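Local coordinates for molybdopterin adenylyltransferase (Pyrococcus furiosus, PDB 4LHB), which catalyses the ATP-dependent adenylylation of molybdopterin, releasing diphosphate, in molybdenum-cofactor biosynthesis, at residues 27-35 and 176-184; 99-109 and 137-145. All coordinates share one frame; numbering follows the deposited sequence.

Contact 1 of 2, residues 27-35 and 176-184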
# COMPACT_ATOMS: atom_id res chain seq x y z
N ALA C 27 -32.55 -4.41 -11.18
CA ALA C 27 -32.48 -5.05 -9.81
C ALA C 27 -32.49 -6.60 -9.86
O ALA C 27 -33.33 -7.17 -10.54
CB ALA C 27 -33.62 -4.57 -8.94
N PRO C 28 -31.57 -7.28 -9.12
CA PRO C 28 -31.35 -8.75 -9.25
C PRO C 28 -32.47 -9.67 -8.68
O PRO C 28 -32.89 -9.51 -7.53
CB PRO C 28 -30.02 -8.98 -8.51
CG PRO C 28 -29.99 -7.90 -7.47
CD PRO C 28 -30.70 -6.70 -8.06
N LYS C 29 -32.90 -10.64 -9.52
CA LYS C 29 -34.03 -11.57 -9.24
C LYS C 29 -33.58 -12.81 -8.45
O LYS C 29 -34.09 -13.07 -7.34
CB LYS C 29 -34.74 -11.99 -10.56
CG LYS C 29 -35.97 -11.11 -10.89
CD LYS C 29 -36.11 -10.75 -12.37
CE LYS C 29 -37.08 -9.57 -12.58
NZ LYS C 29 -36.58 -8.60 -13.61
N THR C 30 -32.61 -13.54 -9.01
CA THR C 30 -31.75 -14.46 -8.23
C THR C 30 -30.27 -14.54 -8.71
O THR C 30 -29.97 -14.31 -9.88
CB THR C 30 -32.32 -15.86 -8.28
OG1 THR C 30 -31.63 -16.69 -7.32
CG2 THR C 30 -32.23 -16.39 -9.74
N PHE C 31 -29.38 -14.95 -7.83
CA PHE C 31 -27.94 -15.05 -8.16
C PHE C 31 -27.40 -16.48 -8.22
O PHE C 31 -28.01 -17.45 -7.72
CB PHE C 31 -27.13 -14.29 -7.12
CG PHE C 31 -27.29 -14.84 -5.75
CD1 PHE C 31 -26.41 -15.81 -5.28
CD2 PHE C 31 -28.32 -14.45 -4.97
CE1 PHE C 31 -26.55 -16.35 -4.01
CE2 PHE C 31 -28.49 -14.99 -3.70
CZ PHE C 31 -27.60 -15.95 -3.20
N LYS C 32 -26.21 -16.59 -8.77
CA LYS C 32 -25.49 -17.85 -8.74
C LYS C 32 -24.40 -17.78 -7.68
O LYS C 32 -23.85 -16.72 -7.43
CB LYS C 32 -24.95 -18.16 -10.13
CG LYS C 32 -26.03 -18.60 -11.09
CD LYS C 32 -25.81 -18.07 -12.48
CE LYS C 32 -26.67 -18.82 -13.50
NZ LYS C 32 -26.21 -18.67 -14.92
N PHE C 33 -24.12 -18.90 -7.01
CA PHE C 33 -23.02 -18.94 -6.06
C PHE C 33 -22.11 -20.17 -6.03
O PHE C 33 -22.48 -21.28 -6.46
CB PHE C 33 -23.51 -18.67 -4.66
CG PHE C 33 -24.15 -19.83 -4.02
CD1 PHE C 33 -23.47 -20.58 -3.07
CD2 PHE C 33 -25.46 -20.17 -4.34
CE1 PHE C 33 -24.09 -21.65 -2.43
CE2 PHE C 33 -26.08 -21.25 -3.71
CZ PHE C 33 -25.39 -21.99 -2.75
N GLY C 34 -20.89 -19.92 -5.53
CA GLY C 34 -19.85 -20.92 -5.37
C GLY C 34 -19.42 -20.97 -3.92
O GLY C 34 -19.57 -20.00 -3.18
N VAL C 35 -18.90 -22.12 -3.53
CA VAL C 35 -18.38 -22.31 -2.19
C VAL C 35 -17.00 -22.96 -2.32
O VAL C 35 -16.78 -23.89 -3.16
CB VAL C 35 -19.31 -23.24 -1.42
CG1 VAL C 35 -18.89 -23.42 0.02
CG2 VAL C 35 -20.71 -22.69 -1.48
N GLU C 176 -27.93 -9.77 3.69
CA GLU C 176 -27.46 -8.66 2.85
C GLU C 176 -27.08 -8.97 1.44
O GLU C 176 -26.80 -8.04 0.65
CB GLU C 176 -26.34 -7.92 3.52
CG GLU C 176 -26.66 -7.51 4.94
CD GLU C 176 -27.85 -6.57 5.00
OE1 GLU C 176 -28.59 -6.61 5.99
OE2 GLU C 176 -28.03 -5.78 4.06
N VAL C 177 -27.07 -10.24 1.07
CA VAL C 177 -26.57 -10.59 -0.26
C VAL C 177 -27.23 -9.79 -1.38
O VAL C 177 -26.53 -9.28 -2.27
CB VAL C 177 -26.61 -12.10 -0.56
CG1 VAL C 177 -28.04 -12.65 -0.48
CG2 VAL C 177 -25.97 -12.36 -1.92
N PHE C 178 -28.55 -9.59 -1.30
CA PHE C 178 -29.26 -8.82 -2.37
C PHE C 178 -29.01 -7.33 -2.26
O PHE C 178 -28.82 -6.68 -3.28
CB PHE C 178 -30.75 -9.10 -2.33
CG PHE C 178 -31.11 -10.46 -2.78
CD1 PHE C 178 -31.06 -10.79 -4.12
CD2 PHE C 178 -31.49 -11.41 -1.86
CE1 PHE C 178 -31.39 -12.08 -4.56
CE2 PHE C 178 -31.84 -12.69 -2.28
CZ PHE C 178 -31.80 -13.03 -3.64
N HIS C 179 -28.99 -6.79 -1.05
CA HIS C 179 -28.59 -5.36 -0.94
C HIS C 179 -27.23 -5.15 -1.62
O HIS C 179 -27.01 -4.22 -2.46
CB HIS C 179 -28.47 -4.90 0.50
CG HIS C 179 -29.76 -4.88 1.28
ND1 HIS C 179 -30.98 -4.99 0.70
CD2 HIS C 179 -29.99 -4.71 2.64
CE1 HIS C 179 -31.92 -4.91 1.66
NE2 HIS C 179 -31.32 -4.76 2.84
N ILE C 180 -26.31 -6.05 -1.31
CA ILE C 180 -24.93 -5.91 -1.78
C ILE C 180 -24.94 -6.03 -3.29
O ILE C 180 -24.37 -5.18 -4.00
CB ILE C 180 -23.95 -6.92 -1.14
CG1 ILE C 180 -23.83 -6.68 0.36
CG2 ILE C 180 -22.61 -6.71 -1.75
CD1 ILE C 180 -23.36 -7.83 1.22
N LEU C 181 -25.60 -7.05 -3.82
CA LEU C 181 -25.49 -7.24 -5.27
C LEU C 181 -26.06 -6.05 -6.00
O LEU C 181 -25.55 -5.67 -7.05
CB LEU C 181 -26.18 -8.51 -5.71
CG LEU C 181 -25.40 -9.80 -5.41
CD1 LEU C 181 -26.39 -10.97 -5.45
CD2 LEU C 181 -24.24 -9.91 -6.41
N LYS C 182 -27.13 -5.49 -5.43
CA LYS C 182 -27.86 -4.41 -6.08
C LYS C 182 -27.01 -3.13 -6.12
O LYS C 182 -26.90 -2.54 -7.16
CB LYS C 182 -29.22 -4.18 -5.38
CG LYS C 182 -30.20 -3.33 -6.19
CD LYS C 182 -30.19 -1.86 -5.76
CE LYS C 182 -31.25 -1.00 -6.48
NZ LYS C 182 -31.37 0.35 -5.83
N HIS C 183 -26.41 -2.73 -5.01
CA HIS C 183 -25.51 -1.57 -5.04
C HIS C 183 -24.26 -1.88 -5.80
O HIS C 183 -23.76 -1.01 -6.49
CB HIS C 183 -25.14 -1.10 -3.68
CG HIS C 183 -26.29 -0.54 -2.88
ND1 HIS C 183 -27.34 -1.29 -2.49
CD2 HIS C 183 -26.50 0.72 -2.35
CE1 HIS C 183 -28.18 -0.55 -1.75
NE2 HIS C 183 -27.66 0.68 -1.66
N ALA C 184 -23.75 -3.11 -5.73
CA ALA C 184 -22.52 -3.45 -6.46
C ALA C 184 -22.66 -3.25 -7.97
O ALA C 184 -21.68 -2.84 -8.61
CB ALA C 184 -22.07 -4.87 -6.18
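The packing of the C-terminal helix 163-184 on the sheet of the MoaB/Mog alpha/beta fold brings F31 against V177, F178 and L181. The two phenylalanines form an offset edge-to-face pair: F31 turns its edge toward the face of F178, with ring planes at 68° and F31 CE2 3.8 Å from F178 CZ. V177 comes from the opposite direction, laying CG2 over one face of the F31 ring, toward its rim, in a CH-pi contact 4.2 Å from the centroid. The root of the ring is covered by L181, whose CD1 lies 3.8 Å from F31 CB. With CG between backbone N and carbonyl carbon (chi1 62°), the F31 ring is carried toward the helix. Replacing F31 with an alanine would probably open a gap beneath V177 CG2 and leave F178 without its edge-to-face partner. V92 and L62 of the same chain also line the F31 side chain. Nearer the N-terminus the less well ordered P28 sets its CD 3.9 Å from K182 CG, and P28 CG lies by L181 CB. The N-terminal arm is thus joined to the last helix by apolar side-chain contact, partly buried, rather than by matched charges.

Contact 2 of 2, residues 99-109 and 137-145. With SO4 (sulfate ion), chain F.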
# COMPACT_ATOMS: atom_id res chain seq x y z
N THR C 99 -8.30 -18.17 7.30
CA THR C 99 -8.45 -16.76 7.63
C THR C 99 -7.70 -16.40 8.91
O THR C 99 -7.59 -15.22 9.23
CB THR C 99 -9.92 -16.28 7.81
OG1 THR C 99 -10.46 -16.82 9.03
CG2 THR C 99 -10.81 -16.51 6.54
N GLY C 100 -7.17 -17.39 9.60
CA GLY C 100 -6.44 -17.16 10.87
C GLY C 100 -5.04 -16.57 10.79
O GLY C 100 -4.58 -16.08 9.75
N ILE C 101 -4.35 -16.66 11.91
CA ILE C 101 -3.03 -16.08 12.04
C ILE C 101 -1.81 -17.05 11.95
O ILE C 101 -0.66 -16.65 12.24
CB ILE C 101 -2.96 -15.22 13.32
CG1 ILE C 101 -3.15 -16.08 14.58
CG2 ILE C 101 -3.94 -14.05 13.22
CD1 ILE C 101 -2.67 -15.37 15.83
N THR C 102 -2.02 -18.30 11.49
CA THR C 102 -0.86 -19.22 11.26
C THR C 102 -0.23 -18.92 9.93
O THR C 102 -0.80 -18.14 9.15
CB THR C 102 -1.27 -20.69 11.21
OG1 THR C 102 -2.06 -20.94 10.02
CG2 THR C 102 -2.05 -21.10 12.47
N ARG C 103 0.92 -19.54 9.66
CA ARG C 103 1.72 -19.33 8.41
C ARG C 103 1.00 -19.98 7.25
O ARG C 103 1.12 -19.58 6.11
CB ARG C 103 3.08 -20.01 8.54
CG ARG C 103 3.97 -19.44 9.62
CD ARG C 103 5.15 -20.36 9.99
NE ARG C 103 5.98 -19.75 11.02
CZ ARG C 103 6.77 -18.68 10.83
NH1 ARG C 103 6.87 -18.10 9.63
NH2 ARG C 103 7.47 -18.19 11.85
N ARG C 104 0.28 -21.03 7.60
CA ARG C 104 -0.60 -21.78 6.74
C ARG C 104 -1.64 -20.87 6.04
O ARG C 104 -1.85 -20.98 4.84
CB ARG C 104 -1.33 -22.79 7.67
CG ARG C 104 -1.77 -24.14 7.10
CD ARG C 104 -0.69 -24.81 6.27
NE ARG C 104 0.68 -24.45 6.63
CZ ARG C 104 1.74 -24.79 5.90
NH1 ARG C 104 1.58 -25.49 4.79
NH2 ARG C 104 2.97 -24.43 6.29
N ASP C 105 -2.25 -19.97 6.82
CA ASP C 105 -3.44 -19.20 6.44
C ASP C 105 -3.19 -18.12 5.43
O ASP C 105 -2.68 -17.10 5.78
CB ASP C 105 -4.03 -18.53 7.69
CG ASP C 105 -4.60 -19.52 8.68
OD1 ASP C 105 -5.25 -20.47 8.23
OD2 ASP C 105 -4.40 -19.36 9.88
N ILE C 106 -3.60 -18.30 4.18
CA ILE C 106 -3.33 -17.33 3.13
C ILE C 106 -4.57 -16.80 2.40
O ILE C 106 -4.42 -16.04 1.42
CB ILE C 106 -2.36 -17.92 2.08
CG1 ILE C 106 -2.88 -19.26 1.50
CG2 ILE C 106 -1.03 -18.14 2.74
CD1 ILE C 106 -4.30 -19.27 0.93
N THR C 107 -5.77 -17.14 2.90
CA THR C 107 -7.03 -16.87 2.19
C THR C 107 -7.28 -15.40 1.98
O THR C 107 -7.45 -14.98 0.83
CB THR C 107 -8.28 -17.50 2.87
OG1 THR C 107 -8.10 -18.92 3.01
CG2 THR C 107 -9.52 -17.27 2.01
N ILE C 108 -7.29 -14.61 3.06
CA ILE C 108 -7.46 -13.18 2.96
C ILE C 108 -6.31 -12.50 2.14
O ILE C 108 -6.54 -11.68 1.24
CB ILE C 108 -7.65 -12.54 4.37
CG1 ILE C 108 -8.93 -13.12 4.99
CG2 ILE C 108 -7.72 -10.99 4.31
CD1 ILE C 108 -9.33 -12.53 6.32
N GLU C 109 -5.08 -12.86 2.45
CA GLU C 109 -3.92 -12.33 1.71
C GLU C 109 -4.02 -12.67 0.20
O GLU C 109 -3.65 -11.87 -0.63
CB GLU C 109 -2.61 -12.87 2.31
CG GLU C 109 -2.35 -12.39 3.72
CD GLU C 109 -3.07 -13.20 4.82
OE1 GLU C 109 -3.78 -14.24 4.55
OE2 GLU C 109 -2.91 -12.75 5.97
N THR C 137 -12.73 -12.32 19.75
CA THR C 137 -12.90 -11.76 18.40
C THR C 137 -11.64 -11.05 17.88
O THR C 137 -11.51 -10.77 16.70
CB THR C 137 -14.12 -10.82 18.27
OG1 THR C 137 -14.25 -10.02 19.45
CG2 THR C 137 -15.41 -11.63 17.99
N VAL C 138 -10.70 -10.79 18.77
CA VAL C 138 -9.39 -10.23 18.40
C VAL C 138 -8.68 -11.12 17.35
O VAL C 138 -7.94 -10.60 16.52
CB VAL C 138 -8.56 -9.96 19.70
CG1 VAL C 138 -7.07 -9.81 19.46
CG2 VAL C 138 -9.13 -8.72 20.39
N LEU C 139 -8.96 -12.43 17.38
CA LEU C 139 -8.46 -13.35 16.38
C LEU C 139 -9.39 -13.52 15.19
O LEU C 139 -8.97 -14.10 14.19
CB LEU C 139 -8.23 -14.75 16.99
CG LEU C 139 -7.01 -14.78 17.89
CD1 LEU C 139 -6.90 -16.10 18.60
CD2 LEU C 139 -5.78 -14.51 17.06
N THR C 140 -10.64 -13.09 15.29
CA THR C 140 -11.57 -13.33 14.19
C THR C 140 -11.21 -12.45 13.00
O THR C 140 -11.10 -11.20 13.10
CB THR C 140 -13.04 -13.04 14.51
OG1 THR C 140 -13.43 -13.64 15.74
CG2 THR C 140 -13.90 -13.59 13.42
N ARG C 141 -11.01 -13.12 11.87
CA ARG C 141 -10.78 -12.39 10.64
C ARG C 141 -11.73 -12.91 9.56
O ARG C 141 -12.01 -14.10 9.47
CB ARG C 141 -9.29 -12.42 10.26
CG ARG C 141 -8.37 -12.12 11.46
CD ARG C 141 -6.91 -11.79 11.11
NE ARG C 141 -6.54 -12.54 9.94
CZ ARG C 141 -5.57 -12.23 9.10
NH1 ARG C 141 -4.79 -11.17 9.33
NH2 ARG C 141 -5.36 -13.00 8.04
N ALA C 142 -12.31 -11.99 8.82
CA ALA C 142 -13.29 -12.33 7.80
C ALA C 142 -13.39 -11.09 7.02
O ALA C 142 -13.18 -10.01 7.55
CB ALA C 142 -14.63 -12.63 8.41
N THR C 143 -13.71 -11.23 5.75
CA THR C 143 -13.70 -10.08 4.87
C THR C 143 -14.68 -10.31 3.77
O THR C 143 -15.08 -11.45 3.52
CB THR C 143 -12.29 -9.85 4.28
OG1 THR C 143 -12.25 -8.57 3.64
CG2 THR C 143 -11.92 -10.96 3.26
N ALA C 144 -15.03 -9.24 3.07
CA ALA C 144 -15.87 -9.34 1.87
C ALA C 144 -15.55 -8.17 0.96
O ALA C 144 -15.20 -7.09 1.43
CB ALA C 144 -17.34 -9.38 2.27
N GLY C 145 -15.66 -8.36 -0.34
CA GLY C 145 -15.42 -7.27 -1.24
C GLY C 145 -15.95 -7.61 -2.60
O GLY C 145 -16.39 -8.75 -2.82
S SO4 F . -9.70 -20.52 10.09
O1 SO4 F . -9.61 -21.95 9.76
O2 SO4 F . -8.44 -19.98 10.61
O3 SO4 F . -9.98 -19.78 8.83
O4 SO4 F . -10.74 -20.29 11.15
O HOH W 1 -5.93 -15.30 5.79
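R141 reaches across to T99 and E109 edge-on, its guanidinium group linking a loop to the start of helix 107-111. A bend at chi3 (-33°) turns NE to the carbonyl oxygen of T99: R141 NE donates to T99 O over 3.0 Å, almost straight at 164°, with the oxygen close to the guanidinium plane. A weak second bond, R141 NH2 to T99 O at 3.4 Å, makes the grip a fork. The same NH2 forms a salt bridge with E109 OE2 at 3.2 Å, the two flat groups 26° apart, although the position of OE2 is less certain. A water bridges this corner, accepting from I108 N and, weakly, from R141 NH2, and donating to E109 OE1.

T99 and G100 close the GGTG run G97-G100 in the glycine-rich signature of molybdenum-cofactor biosynthesis proteins, and D105 lies five residues beyond the last glycine. T99 N donates to sulfate O3 over 2.8 Å, and G161 N holds the ion too; the sulfate probably came from the crystallisation liquor, but its place is consistent with a site for a phosphate group. R141 is thus probably a second-shell residue for that site, holding the carbonyl of a loop residue whose amide meets the anion. Within the loop, D105 OD2 accepts from T102 N at 3.1 Å, and a beta-carbon on G100 would probably come too close to that same oxygen.

I108 slants across the base of the arginine, CD1 being 3.9 Å from R141 CB, while I108 CG1 faces T143 CG2 on strand 143-148. In a separate apolar contact I101 and L139 cross at about a right angle, with I101 CD1 3.5 Å from L139 CD2. K117 of a neighbouring subunit donates to both G100 O and D105 O.

Overall arrangement
Contact 2 falls wholly within the part of the chain bracketed by contact 1: residues 99-109 and 137-145 both come after 27-35 and before 176-184. Their centres lie 24 Å apart, with the middle of the subunit between them, and their nearest atoms are about 6 Å apart. Both reach the same mixed sheet, contact 1 through strand 32-38 and contact 2 through strand 143-148. They also meet across the assembly. H179 and H183 of helix 163-184 pack on L139 and I101 of one neighbouring subunit, while L139 and T102 here receive H179 and H183 of another. The terminal helix and the sulfate-binding loop region are thereby joined between subunits of the hexamer.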